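Local coordinates for protein tautomerase (Bordetella trematum, PDB 6VVR) that is a tautomerase-superfamily protein that carries two beta-alpha-beta units in each chain and assembles as a trimer, at residues L2-M8 against M60-D66; K16-L20 against A40-E44; L79-N84 against V98-L102. All blocks are in the same frame, centred on the assembly; numbering follows the deposited sequence.

Contact 1. Residues L2-M8 against M60-D66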
loop_
_atom_site.group_PDB
_atom_site.type_symbol
_atom_site.label_atom_id
_atom_site.label_comp_id
_atom_site.label_asym_id
_atom_site.label_seq_id
_atom_site.Cartn_x
_atom_site.Cartn_y
_atom_site.Cartn_z
ATOM N N LEU A 2 -10.854 1.691 -3.126
ATOM C CA LEU A 2 -10.370 1.136 -1.872
ATOM C C LEU A 2 -9.320 2.082 -1.311
ATOM O O LEU A 2 -8.258 2.263 -1.916
ATOM C CB LEU A 2 -9.803 -0.269 -2.080
ATOM C CG LEU A 2 -10.795 -1.190 -2.812
ATOM C CD1 LEU A 2 -10.232 -2.572 -2.968
ATOM C CD2 LEU A 2 -12.131 -1.248 -2.085
ATOM N N LEU A 3 -9.623 2.692 -0.170
ATOM C CA LEU A 3 -8.766 3.704 0.431
ATOM C C LEU A 3 -8.045 3.133 1.639
ATOM O O LEU A 3 -8.661 2.474 2.482
ATOM C CB LEU A 3 -9.574 4.930 0.861
ATOM C CG LEU A 3 -9.981 5.953 -0.200
ATOM C CD1 LEU A 3 -10.905 5.348 -1.255
ATOM C CD2 LEU A 3 -10.640 7.149 0.467
ATOM N N ASN A 4 -6.751 3.401 1.743
ATOM C CA ASN A 4 -6.060 3.188 3.003
ATOM C C ASN A 4 -5.414 4.502 3.400
ATOM O O ASN A 4 -4.728 5.139 2.588
ATOM C CB ASN A 4 -5.056 2.028 2.940
ATOM C CG ASN A 4 -4.121 2.109 1.773
ATOM O OD1 ASN A 4 -2.974 2.548 1.915
ATOM N ND2 ASN A 4 -4.575 1.644 0.618
ATOM N N VAL A 5 -5.681 4.915 4.637
ATOM C CA VAL A 5 -5.447 6.271 5.107
ATOM C C VAL A 5 -4.463 6.221 6.262
ATOM O O VAL A 5 -4.557 5.354 7.138
ATOM C CB VAL A 5 -6.763 6.933 5.553
ATOM C CG1 VAL A 5 -6.529 8.402 5.892
ATOM C CG2 VAL A 5 -7.796 6.767 4.466
ATOM N N HIS A 6 -3.539 7.173 6.277
ATOM C CA HIS A 6 -2.389 7.141 7.167
ATOM C C HIS A 6 -2.274 8.512 7.808
ATOM O O HIS A 6 -2.095 9.501 7.096
ATOM C CB HIS A 6 -1.129 6.780 6.372
ATOM C CG HIS A 6 -1.283 5.523 5.572
ATOM N ND1 HIS A 6 -0.854 4.296 6.028
ATOM C CD2 HIS A 6 -1.859 5.296 4.365
ATOM C CE1 HIS A 6 -1.137 3.369 5.128
ATOM N NE2 HIS A 6 -1.750 3.950 4.111
ATOM N N ILE A 7 -2.439 8.581 9.130
ATOM C CA ILE A 7 -2.506 9.856 9.836
ATOM C C ILE A 7 -1.613 9.787 11.064
ATOM O O ILE A 7 -1.192 8.717 11.501
ATOM C CB ILE A 7 -3.945 10.246 10.240
ATOM C CG1 ILE A 7 -4.522 9.243 11.228
ATOM C CG2 ILE A 7 -4.837 10.354 9.013
ATOM C CD1 ILE A 7 -5.865 9.677 11.809
ATOM N N MET A 8 -1.318 10.959 11.613
ATOM C CA MET A 8 -0.532 11.033 12.830
ATOM C C MET A 8 -1.387 10.620 14.021
ATOM O O MET A 8 -2.599 10.861 14.054
ATOM C CB MET A 8 0.001 12.453 13.044
ATOM C CG MET A 8 0.803 13.011 11.877
ATOM S SD MET A 8 2.088 11.862 11.369
ATOM C CE MET A 8 3.136 11.822 12.815
ATOM N N MET A 60 2.037 14.658 8.766
ATOM C CA MET A 60 1.602 14.276 7.432
ATOM C C MET A 60 0.270 13.548 7.537
ATOM O O MET A 60 -0.102 13.022 8.591
ATOM C CB MET A 60 2.634 13.388 6.713
ATOM C CG MET A 60 2.837 12.005 7.309
ATOM S SD MET A 60 1.635 10.804 6.664
ATOM C CE MET A 60 1.320 9.841 8.153
ATOM N N ALA A 61 -0.450 13.543 6.423
ATOM C CA ALA A 61 -1.540 12.613 6.201
ATOM C C ALA A 61 -1.409 12.107 4.778
ATOM O O ALA A 61 -0.919 12.817 3.893
ATOM C CB ALA A 61 -2.922 13.244 6.425
ATOM N N LEU A 62 -1.822 10.864 4.571
ATOM C CA LEU A 62 -1.689 10.220 3.273
ATOM C C LEU A 62 -2.936 9.400 2.991
ATOM O O LEU A 62 -3.339 8.587 3.826
ATOM C CB LEU A 62 -0.449 9.321 3.238
ATOM C CG LEU A 62 -0.287 8.503 1.957
ATOM C CD1 LEU A 62 0.008 9.422 0.754
ATOM C CD2 LEU A 62 0.802 7.452 2.139
ATOM N N VAL A 63 -3.548 9.619 1.826
ATOM C CA VAL A 63 -4.676 8.815 1.360
ATOM C C VAL A 63 -4.229 8.082 0.103
ATOM O O VAL A 63 -3.957 8.712 -0.925
ATOM C CB VAL A 63 -5.928 9.671 1.088
ATOM C CG1 VAL A 63 -7.105 8.785 0.669
ATOM C CG2 VAL A 63 -6.311 10.513 2.320
ATOM N N ASN A 64 -4.147 6.756 0.181
ATOM C CA ASN A 64 -3.884 5.913 -0.975
ATOM C C ASN A 64 -5.195 5.345 -1.497
ATOM O O ASN A 64 -5.971 4.764 -0.726
ATOM C CB ASN A 64 -2.943 4.766 -0.606
ATOM C CG ASN A 64 -1.560 5.248 -0.228
ATOM O OD1 ASN A 64 -1.074 6.251 -0.749
ATOM N ND2 ASN A 64 -0.916 4.528 0.686
ATOM N N VAL A 65 -5.429 5.489 -2.803
ATOM C CA VAL A 65 -6.675 5.072 -3.445
ATOM C C VAL A 65 -6.342 4.073 -4.541
ATOM O O VAL A 65 -5.665 4.420 -5.519
ATOM C CB VAL A 65 -7.443 6.258 -4.045
ATOM C CG1 VAL A 65 -8.785 5.778 -4.609
ATOM C CG2 VAL A 65 -7.613 7.381 -3.028
ATOM N N ASP A 66 -6.808 2.836 -4.381
ATOM C CA ASP A 66 -6.796 1.865 -5.463
ATOM C C ASP A 66 -8.181 1.885 -6.087
ATOM O O ASP A 66 -9.175 1.607 -5.404
ATOM C CB ASP A 66 -6.440 0.466 -4.957
ATOM C CG ASP A 66 -5.017 0.380 -4.447
ATOM O OD1 ASP A 66 -4.105 0.928 -5.095
ATOM O OD2 ASP A 66 -4.805 -0.224 -3.389
HETATM O O HOH W 1 -2.362 13.337 10.230
#
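Asn4 and Asn64, neighbours on adjacent antiparallel strands, cross at a slant on one face of the sheet, their amide planes 61° apart. Asn64 ND2 donates to Asn4 OD1 at 3.1 Å; the acceptor lies close to the plane of the Asn64 amide, whereas the donor is tilted from the Asn4 carbonyl plane. The same oxygen takes a second, straighter bond from His6 NE2 at 2.9 Å, with an N-H...O angle of 170°, in the plane of both the imidazole and the Asn4 amide and on a lone pair of OD1. Two donors therefore grip one acceptor. Asn4 reaches them because its CG sits between the backbone N and the carbonyl carbon (chi1 50°), which swings the amide over towards the Asn64 CB. His6 ND1 is bonded to Tyr45 OH, so both ring nitrogens are engaged and the rotation of the ring is fixed.

This pairing joins the two central strands of the four-stranded sheet in the MIF-type tautomerase fold. The segment axes are 4.7 Å apart and nearly antiparallel, and Leu2-Asp66, Asn4-Asn64 and His6-Leu62 form hydrogen-bonded pairs; in the last, His6 N donates to Leu62 O at 2.8 Å.

On the other face, under the two long helices, the contact is apolar. Leu3 and Val65 lie side by side, Leu3 CG 4.0 Å from Val65 CG2, while Leu3 CD2 also reaches Val63 CG1 at 3.9 Å. Val5 and Val63 point the same way. At the end of the pairing a water bridges the strands, accepting from Met8 N and donating to Met60 O. The Met60 chain, bent at chi2 and chi3, folds back so that Met60 CE lies 3.6 Å from His6 O and also meets Met8 SD.

Contact 2. Residues K16-L20 against A40-E44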
loop_
_atom_site.group_PDB
_atom_site.type_symbol
_atom_site.label_atom_id
_atom_site.label_comp_id
_atom_site.label_asym_id
_atom_site.label_seq_id
_atom_site.Cartn_x
_atom_site.Cartn_y
_atom_site.Cartn_z
ATOM N N LYS A 16 -11.564 10.777 14.135
ATOM C CA LYS A 16 -11.210 9.770 13.140
ATOM C C LYS A 16 -12.454 9.148 12.509
ATOM O O LYS A 16 -12.463 8.843 11.307
ATOM C CB LYS A 16 -10.311 8.712 13.791
ATOM C CG LYS A 16 -8.899 9.238 14.136
ATOM C CD LYS A 16 -7.969 8.142 14.641
ATOM C CE LYS A 16 -8.353 7.662 16.034
ATOM N NZ LYS A 16 -7.492 6.506 16.466
ATOM N N THR A 17 -13.516 8.958 13.300
ATOM C CA THR A 17 -14.798 8.528 12.743
ATOM C C THR A 17 -15.288 9.491 11.673
ATOM O O THR A 17 -15.705 9.071 10.584
ATOM C CB THR A 17 -15.846 8.424 13.852
ATOM O OG1 THR A 17 -15.498 7.358 14.734
ATOM C CG2 THR A 17 -17.225 8.178 13.266
ATOM N N ALA A 18 -15.281 10.788 11.980
ATOM C CA ALA A 18 -15.744 11.779 11.018
ATOM C C ALA A 18 -14.872 11.790 9.777
ATOM O O ALA A 18 -15.376 12.000 8.669
ATOM C CB ALA A 18 -15.775 13.166 11.660
ATOM N N LEU A 19 -13.570 11.547 9.943
ATOM C CA LEU A 19 -12.679 11.497 8.789
ATOM C C LEU A 19 -13.089 10.379 7.837
ATOM O O LEU A 19 -13.202 10.590 6.627
ATOM C CB LEU A 19 -11.232 11.313 9.256
ATOM C CG LEU A 19 -10.229 10.926 8.160
ATOM C CD1 LEU A 19 -10.042 12.080 7.167
ATOM C CD2 LEU A 19 -8.892 10.498 8.745
ATOM N N LEU A 20 -13.323 9.178 8.373
ATOM C CA LEU A 20 -13.720 8.050 7.532
ATOM C C LEU A 20 -14.993 8.356 6.757
ATOM O O LEU A 20 -15.072 8.112 5.548
ATOM C CB LEU A 20 -13.905 6.796 8.387
ATOM C CG LEU A 20 -12.637 6.169 8.954
ATOM C CD1 LEU A 20 -12.995 5.097 9.977
ATOM C CD2 LEU A 20 -11.784 5.605 7.818
ATOM N N ALA A 40 -12.715 2.326 3.229
ATOM C CA ALA A 40 -11.537 3.027 3.716
ATOM C C ALA A 40 -11.122 2.435 5.052
ATOM O O ALA A 40 -11.968 2.138 5.899
ATOM C CB ALA A 40 -11.781 4.537 3.842
ATOM N N ILE A 41 -9.816 2.239 5.220
ATOM C CA ILE A 41 -9.258 1.742 6.468
ATOM C C ILE A 41 -8.150 2.692 6.883
ATOM O O ILE A 41 -7.464 3.275 6.037
ATOM C CB ILE A 41 -8.741 0.284 6.341
ATOM C CG1 ILE A 41 -7.555 0.181 5.376
ATOM C CG2 ILE A 41 -9.855 -0.622 5.839
ATOM C CD1 ILE A 41 -7.091 -1.278 5.153
ATOM N N LEU A 42 -7.974 2.831 8.194
ATOM C CA LEU A 42 -7.162 3.877 8.789
ATOM C C LEU A 42 -6.051 3.295 9.650
ATOM O O LEU A 42 -6.240 2.290 10.349
ATOM C CB LEU A 42 -8.048 4.794 9.645
ATOM C CG LEU A 42 -7.432 5.970 10.399
ATOM C CD1 LEU A 42 -6.707 6.899 9.451
ATOM C CD2 LEU A 42 -8.536 6.708 11.117
ATOM N N GLN A 43 -4.889 3.951 9.607
ATOM C CA GLN A 43 -3.763 3.638 10.480
ATOM C C GLN A 43 -3.139 4.917 11.015
ATOM O O GLN A 43 -3.036 5.910 10.285
ATOM C CB GLN A 43 -2.687 2.838 9.757
ATOM C CG GLN A 43 -2.653 1.394 10.188
ATOM C CD GLN A 43 -2.086 0.504 9.118
ATOM O OE1 GLN A 43 -1.524 0.982 8.126
ATOM N NE2 GLN A 43 -2.248 -0.800 9.294
ATOM N N GLU A 44 -2.687 4.867 12.274
ATOM C CA GLU A 44 -2.066 5.998 12.955
ATOM C C GLU A 44 -0.567 5.774 13.124
ATOM O O GLU A 44 -0.119 4.655 13.377
ATOM C CB GLU A 44 -2.644 6.223 14.355
ATOM C CG GLU A 44 -4.111 6.424 14.501
ATOM C CD GLU A 44 -4.422 6.839 15.931
ATOM O OE1 GLU A 44 -3.842 6.246 16.870
ATOM O OE2 GLU A 44 -5.190 7.793 16.122
#
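Within the beta-alpha-beta unit formed by strand 2-8, helix 13-31 and strand 39-45, the crossover helix packs against the last strand of the unit. The short segments run 145° apart in direction, with their axes 9.8 Å from each other at the closest, a separation bridged by side chains.

Leu42 touches all three of Lys16, Leu19 and Leu20. With CG anti to its backbone N, it projects both methyls at the helix: the Leu42 and Lys16 side chains cross at about a right angle, with Leu42 CD2 3.8 Å from Lys16 CB, and Leu42 CD1 lies 4.3 Å from Leu19 CD2. One helical turn beyond Lys16, Leu20 swings its CD2 in over the strand, 4.1 Å from Ala40 CB and 4.2 Å from Leu42 CB. These contacts make a continuous apolar patch from Ala40 to Leu42. Leu19 continues it to helix 73-91 through Val87 and Leu91, while Ala40 and Leu42 also pack on Ile51 and Asp49 of the third subunit.

Lys16 ends the patch in a charge pair. Its CB, CG and CD run along Leu42 CD2, and the bend at chi3 (-71°) sends CE and NZ to Glu44. Lys16 NZ stands 2.7 Å from Glu44 OE2 in a salt bridge, approaching from above the carboxylate plane, 79° out of it.

Contact 3. Residues L79-N84 against V98-L102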
loop_
_atom_site.group_PDB
_atom_site.type_symbol
_atom_site.label_atom_id
_atom_site.label_comp_id
_atom_site.label_asym_id
_atom_site.label_seq_id
_atom_site.Cartn_x
_atom_site.Cartn_y
_atom_site.Cartn_z
ATOM N N LEU A 79 -11.274 14.067 -7.554
ATOM C CA LEU A 79 -11.160 13.123 -6.444
ATOM C C LEU A 79 -9.991 13.482 -5.528
ATOM O O LEU A 79 -10.138 13.483 -4.303
ATOM C CB LEU A 79 -11.022 11.693 -6.987
ATOM C CG LEU A 79 -10.806 10.534 -6.009
ATOM C CD1 LEU A 79 -11.973 10.365 -5.040
ATOM C CD2 LEU A 79 -10.573 9.240 -6.792
ATOM N N ILE A 80 -8.820 13.779 -6.105
ATOM C CA ILE A 80 -7.660 14.180 -5.304
ATOM C C ILE A 80 -7.983 15.424 -4.498
ATOM O O ILE A 80 -7.675 15.516 -3.303
ATOM C CB ILE A 80 -6.433 14.419 -6.211
ATOM C CG1 ILE A 80 -5.948 13.101 -6.820
ATOM C CG2 ILE A 80 -5.319 15.124 -5.437
ATOM C CD1 ILE A 80 -4.931 13.282 -7.929
ATOM N N LEU A 81 -8.618 16.400 -5.144
ATOM C CA LEU A 81 -8.953 17.648 -4.470
ATOM C C LEU A 81 -9.944 17.408 -3.340
ATOM O O LEU A 81 -9.758 17.923 -2.232
ATOM C CB LEU A 81 -9.521 18.645 -5.482
ATOM C CG LEU A 81 -9.811 20.084 -5.050
ATOM C CD1 LEU A 81 -8.546 20.773 -4.559
ATOM C CD2 LEU A 81 -10.406 20.859 -6.222
ATOM N N ALA A 82 -10.993 16.622 -3.603
ATOM C CA ALA A 82 -12.024 16.393 -2.596
ATOM C C ALA A 82 -11.485 15.589 -1.421
ATOM O O ALA A 82 -11.856 15.837 -0.268
ATOM C CB ALA A 82 -13.229 15.686 -3.223
ATOM N N LEU A 83 -10.624 14.604 -1.691
ATOM C CA LEU A 83 -10.029 13.843 -0.597
ATOM C C LEU A 83 -9.075 14.705 0.223
ATOM O O LEU A 83 -9.100 14.663 1.458
ATOM C CB LEU A 83 -9.311 12.609 -1.145
ATOM C CG LEU A 83 -10.244 11.534 -1.713
ATOM C CD1 LEU A 83 -9.438 10.463 -2.423
ATOM C CD2 LEU A 83 -11.106 10.924 -0.606
ATOM N N ASN A 84 -8.230 15.503 -0.443
ATOM C CA ASN A 84 -7.340 16.400 0.291
ATOM C C ASN A 84 -8.135 17.311 1.222
ATOM O O ASN A 84 -7.810 17.441 2.408
ATOM C CB ASN A 84 -6.484 17.220 -0.684
ATOM C CG ASN A 84 -5.114 17.616 -0.092
ATOM O OD1 ASN A 84 -4.995 18.636 0.591
ATOM N ND2 ASN A 84 -4.085 16.816 -0.368
ATOM N N VAL A 98 -0.959 17.224 3.420
ATOM C CA VAL A 98 -1.725 16.053 3.012
ATOM C C VAL A 98 -1.273 15.655 1.617
ATOM O O VAL A 98 -0.966 16.522 0.796
ATOM C CB VAL A 98 -3.234 16.363 3.032
ATOM C CG1 VAL A 98 -4.049 15.134 2.657
ATOM C CG2 VAL A 98 -3.642 16.875 4.405
ATOM N N ARG A 99 -1.224 14.350 1.351
ATOM C CA ARG A 99 -0.969 13.832 0.016
ATOM C C ARG A 99 -2.011 12.771 -0.320
ATOM O O ARG A 99 -2.444 12.019 0.558
ATOM C CB ARG A 99 0.437 13.234 -0.101
ATOM C CG ARG A 99 1.569 14.258 -0.079
ATOM C CD ARG A 99 1.458 15.277 -1.220
ATOM N NE ARG A 99 2.572 16.235 -1.192
ATOM C CZ ARG A 99 2.591 17.346 -0.457
ATOM N NH1 ARG A 99 3.647 18.153 -0.498
ATOM N NH2 ARG A 99 1.558 17.656 0.319
ATOM N N VAL A 100 -2.405 12.719 -1.593
ATOM C CA VAL A 100 -3.329 11.715 -2.118
ATOM C C VAL A 100 -2.659 11.041 -3.304
ATOM O O VAL A 100 -2.123 11.727 -4.178
ATOM C CB VAL A 100 -4.664 12.334 -2.572
ATOM C CG1 VAL A 100 -5.602 11.231 -3.102
ATOM C CG2 VAL A 100 -5.310 13.119 -1.460
ATOM N N VAL A 101 -2.697 9.709 -3.343
ATOM C CA VAL A 101 -2.131 8.923 -4.434
ATOM C C VAL A 101 -3.232 8.041 -5.004
ATOM O O VAL A 101 -3.893 7.311 -4.257
ATOM C CB VAL A 101 -0.958 8.050 -3.962
ATOM C CG1 VAL A 101 -0.400 7.236 -5.132
ATOM C CG2 VAL A 101 0.104 8.909 -3.301
ATOM N N LEU A 102 -3.432 8.111 -6.317
ATOM C CA LEU A 102 -4.387 7.256 -7.008
ATOM C C LEU A 102 -3.615 6.187 -7.761
ATOM O O LEU A 102 -2.651 6.496 -8.473
ATOM C CB LEU A 102 -5.257 8.048 -7.988
ATOM C CG LEU A 102 -5.946 9.322 -7.492
ATOM C CD1 LEU A 102 -6.801 9.916 -8.607
ATOM C CD2 LEU A 102 -6.793 9.066 -6.233
HETATM O O HOH W 2 -2.627 15.604 -2.504
#
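Asn84 holds its CG roughly anti to the backbone N (chi1 -151°), which carries the amide off the helix and alongside Val98, the two side chains sliding past each other in opposite directions. Asn84 ND2 comes to 3.5 Å from Val98 CG1, and Asn84 ND2 also makes a weak hydrogen bond to Val98 O at 3.3 Å. A water accepts weakly from both Asn84 ND2 and Val100 N, adding a second link between helix and strand. Val98 O also receives Arg99 NH2 at 2.8 Å, from well above the carbonyl plane, so this backbone oxygen is shared by two side chains.

Ile80 has CG1 anti to the carbonyl carbon (chi1 -68°), which directs that branch to Leu102 CD1 at 3.8 Å, while its CG2 rests 4.1 Å from Val100 CB. Val100 is wedged into the helix surface: CG1 touches Leu83 CD1 at 4.0 Å, with the two side chains crossing at about a right angle, and CG2 lies over the turn between Ile80 O and Asn84 N. Leu79 CD2 meets Leu102 CD2 at 3.8 Å.

The contact belongs to the second beta-alpha-beta unit, strand 61-68, helix 73-91 and strand 98-105. Leu83 and Leu102 both touch Val65 of the adjoining strand, Leu79 and Leu83 reach helix 13-31, and the backbone of strand 98-105 hydrogen-bonds to the second subunit.

In the fold
The three contacts share one four-stranded sheet, ordered 39-45, 2-8, 61-68, 98-105, with helices 13-31 and 73-91 packed on it. Contact 1 pairs the two middle strands; its centre lies about 9 Å from the centres of contacts 2 and 3, whose own centres are about 15 Å apart and which do not touch. Along the chain, contact 2 falls between the two segments of contact 1, and contact 3 follows. Contacts 2 and 3 each pack a helix on an outer strand of its own beta-alpha-beta unit, the short segments meeting at nearly the same angle in both, and contact 1 joins the units. The outer strands bond to neighbouring subunits, extending the sheet into the trimer.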